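Local coordinates for protein RNA methyltransferase, TrmH family (Porphyromonas gingivalis, PDB 2I6D) that probably binds RNA and transfers a methyl group to it, as a putative knotted (SPOUT-type) RNA methyltransferase of the TrmH family, at residues Q26-L40 with S79-L93. Residues are numbered along the deposited sequence; the frame is centred on the assembly and turned at random. Where two conformers were deposited one is given.
Sequences QAFAVEGPKLVGEML and STQTTPQPLMAVFDL
Phe28 and Phe91 form a hydrogen-bonded antiparallel pair, each amide donating to the other's carbonyl, and Val30 with Ala89 repeats the pattern. Gly32 N to Leu87 O (2.8 Å) and Leu93 N to Gln26 O (3.0 Å) extend the ladder, the latter with its donor well above the carbonyl plane. Strand 27-31 is thus zipped to 87-92 as the edge strand of a four-stranded mixed sheet in the MRM3-like substrate-binding domain; strand 45-51 bonds the far side of 87-92.

Apolar contacts fill the face beneath helix 33-39. The Phe91 ring lies with Val30 CG2 at one edge and Leu40 CD2 at another, 3.7 Å from CE1; its CB sits off-centre over the Phe28 ring. Val36 straddles Ala89 CB with both methyls, while Leu87 CD2 reaches Pro33 CA (3.6 Å).

On the opposite face, Glu31 extends (chi2 -174°) beside selenomethionine Met88. Ser79 OG donates to Glu31 OE1 (2.5 Å) and Thr80 N to Glu31 OE2 (3.1 Å), both on syn lone pairs; three waters also donate to the carboxylate. Ser79 OG also accepts from Gln81 N in an ST turn, so the loop's own backbone holds that hydroxyl. So many donors probably stabilise a buried, ionised Glu31 that ties loop 79-86 to the edge strand.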
loop_
_atom_site.group_PDB
_atom_site.type_symbol
_atom_site.label_atom_id
_atom_site.label_comp_id
_atom_site.label_asym_id
_atom_site.label_seq_id
_atom_site.Cartn_x
_atom_site.Cartn_y
_atom_site.Cartn_z
ATOM N N GLN A 26 4.600 12.194 -12.146
ATOM C CA GLN A 26 5.333 11.352 -11.200
ATOM C C GLN A 26 5.176 11.932 -9.800
ATOM O O GLN A 26 6.161 12.181 -9.100
ATOM C CB GLN A 26 6.817 11.191 -11.601
ATOM C CG GLN A 26 7.022 10.232 -12.804
ATOM C CD GLN A 26 6.576 8.796 -12.491
ATOM O OE1 GLN A 26 7.140 8.128 -11.611
ATOM N NE2 GLN A 26 5.546 8.328 -13.198
ATOM N N ALA A 27 3.919 12.165 -9.414
ATOM C CA ALA A 27 3.605 12.805 -8.142
ATOM C C ALA A 27 2.289 12.279 -7.544
ATOM O O ALA A 27 1.433 11.748 -8.257
ATOM C CB ALA A 27 3.526 14.312 -8.318
ATOM N N PHE A 28 2.129 12.432 -6.235
ATOM C CA PHE A 28 0.859 12.090 -5.594
ATOM C C PHE A 28 0.690 12.973 -4.381
ATOM O O PHE A 28 1.688 13.478 -3.821
ATOM C CB PHE A 28 0.804 10.594 -5.218
ATOM C CG PHE A 28 1.733 10.206 -4.085
ATOM C CD1 PHE A 28 1.258 10.130 -2.778
ATOM C CD2 PHE A 28 3.077 9.962 -4.319
ATOM C CE1 PHE A 28 2.104 9.763 -1.733
ATOM C CE2 PHE A 28 3.953 9.591 -3.252
ATOM C CZ PHE A 28 3.451 9.500 -1.969
ATOM N N ALA A 29 -0.556 13.178 -3.962
ATOM C CA ALA A 29 -0.834 14.040 -2.834
ATOM C C ALA A 29 -1.211 13.240 -1.579
ATOM O O ALA A 29 -1.760 12.118 -1.651
ATOM C CB ALA A 29 -1.952 15.035 -3.184
ATOM N N VAL A 30 -0.957 13.865 -0.445
ATOM C CA VAL A 30 -1.270 13.348 0.887
ATOM C C VAL A 30 -1.857 14.506 1.670
ATOM O O VAL A 30 -1.320 15.645 1.633
ATOM C CB VAL A 30 0.008 12.821 1.594
ATOM C CG1 VAL A 30 -0.286 12.261 3.023
ATOM C CG2 VAL A 30 0.696 11.733 0.722
ATOM N N GLU A 31 -2.954 14.234 2.362
ATOM C CA GLU A 31 -3.666 15.263 3.123
ATOM C C GLU A 31 -3.670 15.048 4.635
ATOM O O GLU A 31 -3.807 13.924 5.148
ATOM C CB GLU A 31 -5.090 15.438 2.608
ATOM C CG GLU A 31 -5.170 15.701 1.093
ATOM C CD GLU A 31 -6.609 16.007 0.672
ATOM O OE1 GLU A 31 -7.362 16.522 1.517
ATOM O OE2 GLU A 31 -7.000 15.707 -0.478
ATOM N N GLY A 32 -3.502 16.155 5.342
ATOM C CA GLY A 32 -3.674 16.182 6.776
ATOM C C GLY A 32 -2.368 16.060 7.533
ATOM O O GLY A 32 -1.452 15.418 7.065
ATOM N N PRO A 33 -2.282 16.677 8.719
ATOM C CA PRO A 33 -1.021 16.687 9.461
ATOM C C PRO A 33 -0.478 15.309 9.843
ATOM O O PRO A 33 0.733 15.145 9.918
ATOM C CB PRO A 33 -1.352 17.469 10.753
ATOM C CG PRO A 33 -2.858 17.591 10.799
ATOM C CD PRO A 33 -3.356 17.442 9.389
ATOM N N LYS A 34 -1.355 14.356 10.147
ATOM C CA LYS A 34 -0.887 13.059 10.661
ATOM C C LYS A 34 -0.111 12.325 9.560
ATOM O O LYS A 34 1.036 11.887 9.754
ATOM C CB LYS A 34 -2.055 12.201 11.165
ATOM C CG LYS A 34 -2.697 12.693 12.430
ATOM C CD LYS A 34 -3.711 11.673 12.996
ATOM C CE LYS A 34 -4.886 12.398 13.668
ATOM N NZ LYS A 34 -5.748 11.472 14.466
ATOM N N LEU A 35 -0.726 12.224 8.387
ATOM C CA LEU A 35 -0.131 11.505 7.310
ATOM C C LEU A 35 1.037 12.277 6.704
ATOM O O LEU A 35 2.063 11.670 6.395
ATOM C CB LEU A 35 -1.165 11.131 6.240
ATOM C CG LEU A 35 -2.233 10.105 6.644
ATOM C CD1 LEU A 35 -3.307 10.098 5.571
ATOM C CD2 LEU A 35 -1.641 8.718 6.846
ATOM N N VAL A 36 0.904 13.596 6.561
ATOM C CA VAL A 36 1.982 14.381 5.963
ATOM C C VAL A 36 3.215 14.318 6.865
ATOM O O VAL A 36 4.316 14.029 6.386
ATOM C CB VAL A 36 1.542 15.855 5.665
ATOM C CG1 VAL A 36 2.741 16.700 5.262
ATOM C CG2 VAL A 36 0.489 15.883 4.535
ATOM N N GLY A 37 3.018 14.531 8.169
ATOM C CA GLY A 37 4.108 14.470 9.150
ATOM C C GLY A 37 4.836 13.139 9.116
ATOM O O GLY A 37 6.069 13.074 9.062
ATOM N N GLU A 38 4.085 12.053 9.093
ATOM C CA GLU A 38 4.741 10.767 9.071
ATOM C C GLU A 38 5.474 10.428 7.784
ATOM O O GLU A 38 6.493 9.712 7.829
ATOM C CB GLU A 38 3.787 9.640 9.411
ATOM C CG GLU A 38 4.573 8.393 9.797
ATOM C CD GLU A 38 3.952 7.632 10.910
ATOM O OE1 GLU A 38 2.786 7.942 11.259
ATOM O OE2 GLU A 38 4.654 6.733 11.441
HETATM N N MSE A 39 4.987 10.921 6.651
HETATM C CA MSE A 39 5.565 10.509 5.376
HETATM C C MSE A 39 6.661 11.469 4.847
HETATM O O MSE A 39 7.454 11.096 3.972
HETATM C CB MSE A 39 4.455 10.294 4.342
HETATM C CG MSE A 39 3.406 9.246 4.729
HETATM SE SE MSE A 39 1.935 9.162 3.389
HETATM C CE MSE A 39 2.950 8.529 1.823
ATOM N N LEU A 40 6.724 12.684 5.393
ATOM C CA LEU A 40 7.784 13.645 4.997
ATOM C C LEU A 40 9.215 13.092 4.993
ATOM O O LEU A 40 9.965 13.352 4.057
ATOM C CB LEU A 40 7.713 14.959 5.818
ATOM C CG LEU A 40 6.745 16.014 5.292
ATOM C CD1 LEU A 40 6.445 17.077 6.372
ATOM C CD2 LEU A 40 7.246 16.667 3.990
ATOM N N SER A 79 -8.986 19.669 -2.200
ATOM C CA SER A 79 -9.018 18.348 -1.566
ATOM C C SER A 79 -9.939 17.325 -2.226
ATOM O O SER A 79 -10.890 17.665 -2.926
ATOM C CB SER A 79 -9.354 18.477 -0.067
ATOM O OG SER A 79 -9.592 17.208 0.535
ATOM N N THR A 80 -9.650 16.052 -1.958
ATOM C CA THR A 80 -10.460 14.954 -2.426
ATOM C C THR A 80 -11.360 14.465 -1.306
ATOM O O THR A 80 -12.127 13.529 -1.507
ATOM C CB THR A 80 -9.586 13.764 -2.897
ATOM O OG1 THR A 80 -8.739 13.322 -1.818
ATOM C CG2 THR A 80 -8.713 14.191 -4.098
ATOM N N GLN A 81 -11.260 15.090 -0.134
ATOM C CA GLN A 81 -11.871 14.547 1.081
ATOM C C GLN A 81 -13.173 15.248 1.398
ATOM O O GLN A 81 -13.313 16.437 1.150
ATOM C CB GLN A 81 -10.915 14.664 2.268
ATOM C CG GLN A 81 -9.621 13.849 2.121
ATOM C CD GLN A 81 -9.882 12.373 1.914
ATOM O OE1 GLN A 81 -9.740 11.858 0.803
ATOM N NE2 GLN A 81 -10.279 11.684 2.978
ATOM N N THR A 82 -14.137 14.514 1.937
ATOM C CA THR A 82 -15.439 15.122 2.251
ATOM C C THR A 82 -15.303 16.241 3.295
ATOM O O THR A 82 -15.944 17.280 3.179
ATOM C CB THR A 82 -16.480 14.075 2.631
ATOM O OG1 THR A 82 -15.813 12.946 3.178
ATOM C CG2 THR A 82 -17.230 13.610 1.387
ATOM N N THR A 83 -14.411 16.049 4.266
ATOM C CA THR A 83 -14.113 17.089 5.267
ATOM C C THR A 83 -12.619 17.404 5.297
ATOM O O THR A 83 -11.886 16.856 6.132
ATOM C CB THR A 83 -14.594 16.677 6.694
ATOM O OG1 THR A 83 -15.931 16.176 6.617
ATOM C CG2 THR A 83 -14.556 17.880 7.633
ATOM N N PRO A 84 -12.159 18.294 4.392
ATOM C CA PRO A 84 -10.716 18.468 4.249
ATOM C C PRO A 84 -10.036 18.999 5.505
ATOM O O PRO A 84 -10.631 19.761 6.277
ATOM C CB PRO A 84 -10.587 19.500 3.110
ATOM C CG PRO A 84 -11.908 19.489 2.409
ATOM C CD PRO A 84 -12.910 19.176 3.477
ATOM N N GLN A 85 -8.800 18.553 5.702
ATOM C CA GLN A 85 -7.881 19.068 6.707
ATOM C C GLN A 85 -6.949 20.079 6.040
ATOM O O GLN A 85 -6.563 19.893 4.877
ATOM C CB GLN A 85 -7.049 17.923 7.294
ATOM C CG GLN A 85 -7.859 16.936 8.108
ATOM C CD GLN A 85 -7.006 15.808 8.645
ATOM O OE1 GLN A 85 -6.497 15.896 9.751
ATOM N NE2 GLN A 85 -6.829 14.755 7.856
ATOM N N PRO A 86 -6.554 21.132 6.764
ATOM C CA PRO A 86 -5.841 22.258 6.146
ATOM C C PRO A 86 -4.341 22.085 5.871
ATOM O O PRO A 86 -3.551 22.973 6.181
ATOM C CB PRO A 86 -6.092 23.418 7.134
ATOM C CG PRO A 86 -6.406 22.775 8.411
ATOM C CD PRO A 86 -6.802 21.347 8.203
ATOM N N LEU A 87 -3.960 20.945 5.288
ATOM C CA LEU A 87 -2.589 20.688 4.911
ATOM C C LEU A 87 -2.610 19.639 3.790
ATOM O O LEU A 87 -3.239 18.596 3.926
ATOM C CB LEU A 87 -1.792 20.162 6.131
ATOM C CG LEU A 87 -0.287 19.989 5.969
ATOM C CD1 LEU A 87 0.391 21.348 5.789
ATOM C CD2 LEU A 87 0.273 19.200 7.196
HETATM N N MSE A 88 -1.948 19.946 2.684
HETATM C CA MSE A 88 -1.880 19.024 1.570
HETATM C C MSE A 88 -0.451 19.077 1.059
HETATM O O MSE A 88 0.081 20.166 0.799
HETATM C CB MSE A 88 -2.885 19.437 0.480
HETATM C CG MSE A 88 -3.029 18.423 -0.660
HETATM SE SE MSE A 88 -4.622 18.889 -1.768
HETATM C CE MSE A 88 -4.543 17.362 -3.026
ATOM N N ALA A 89 0.181 17.907 0.955
ATOM C CA ALA A 89 1.557 17.788 0.452
ATOM C C ALA A 89 1.538 17.116 -0.905
ATOM O O ALA A 89 0.693 16.271 -1.167
ATOM C CB ALA A 89 2.424 16.954 1.458
ATOM N N VAL A 90 2.490 17.466 -1.766
ATOM C CA VAL A 90 2.681 16.729 -2.988
ATOM C C VAL A 90 4.069 16.097 -2.881
ATOM O O VAL A 90 5.056 16.807 -2.635
ATOM C CB VAL A 90 2.585 17.618 -4.243
ATOM C CG1 VAL A 90 2.914 16.768 -5.489
ATOM C CG2 VAL A 90 1.161 18.224 -4.386
ATOM N N PHE A 91 4.128 14.778 -3.045
ATOM C CA PHE A 91 5.384 14.031 -3.008
ATOM C C PHE A 91 5.657 13.427 -4.354
ATOM O O PHE A 91 4.718 13.127 -5.107
ATOM C CB PHE A 91 5.293 12.870 -2.017
ATOM C CG PHE A 91 5.161 13.298 -0.583
ATOM C CD1 PHE A 91 6.242 13.866 0.102
ATOM C CD2 PHE A 91 3.973 13.082 0.101
ATOM C CE1 PHE A 91 6.116 14.256 1.451
ATOM C CE2 PHE A 91 3.849 13.439 1.459
ATOM C CZ PHE A 91 4.926 14.032 2.124
ATOM N N ASP A 92 6.943 13.208 -4.649
ATOM C CA ASP A 92 7.337 12.423 -5.790
ATOM C C ASP A 92 6.895 10.977 -5.630
ATOM O O ASP A 92 7.077 10.358 -4.568
ATOM C CB ASP A 92 8.863 12.420 -5.926
ATOM C CG ASP A 92 9.415 13.711 -6.500
ATOM O OD1 ASP A 92 8.632 14.619 -6.869
ATOM O OD2 ASP A 92 10.655 13.788 -6.588
ATOM N N LEU A 93 6.339 10.434 -6.704
ATOM C CA LEU A 93 6.095 9.014 -6.810
ATOM C C LEU A 93 7.471 8.331 -6.798
ATOM O O LEU A 93 8.362 8.735 -7.548
ATOM C CB LEU A 93 5.366 8.773 -8.132
ATOM C CG LEU A 93 4.319 7.690 -8.324
ATOM C CD1 LEU A 93 3.268 7.741 -7.251
ATOM C CD2 LEU A 93 3.676 7.875 -9.691
HETATM O O HOH W 1 7.313 14.984 -9.085
HETATM O O HOH W 2 -8.148 16.241 4.057
HETATM O O HOH W 3 -6.837 19.446 2.098
HETATM O O HOH W 4 -6.095 13.698 -2.053
HETATM O O HOH W 5 -4.360 14.319 10.239
#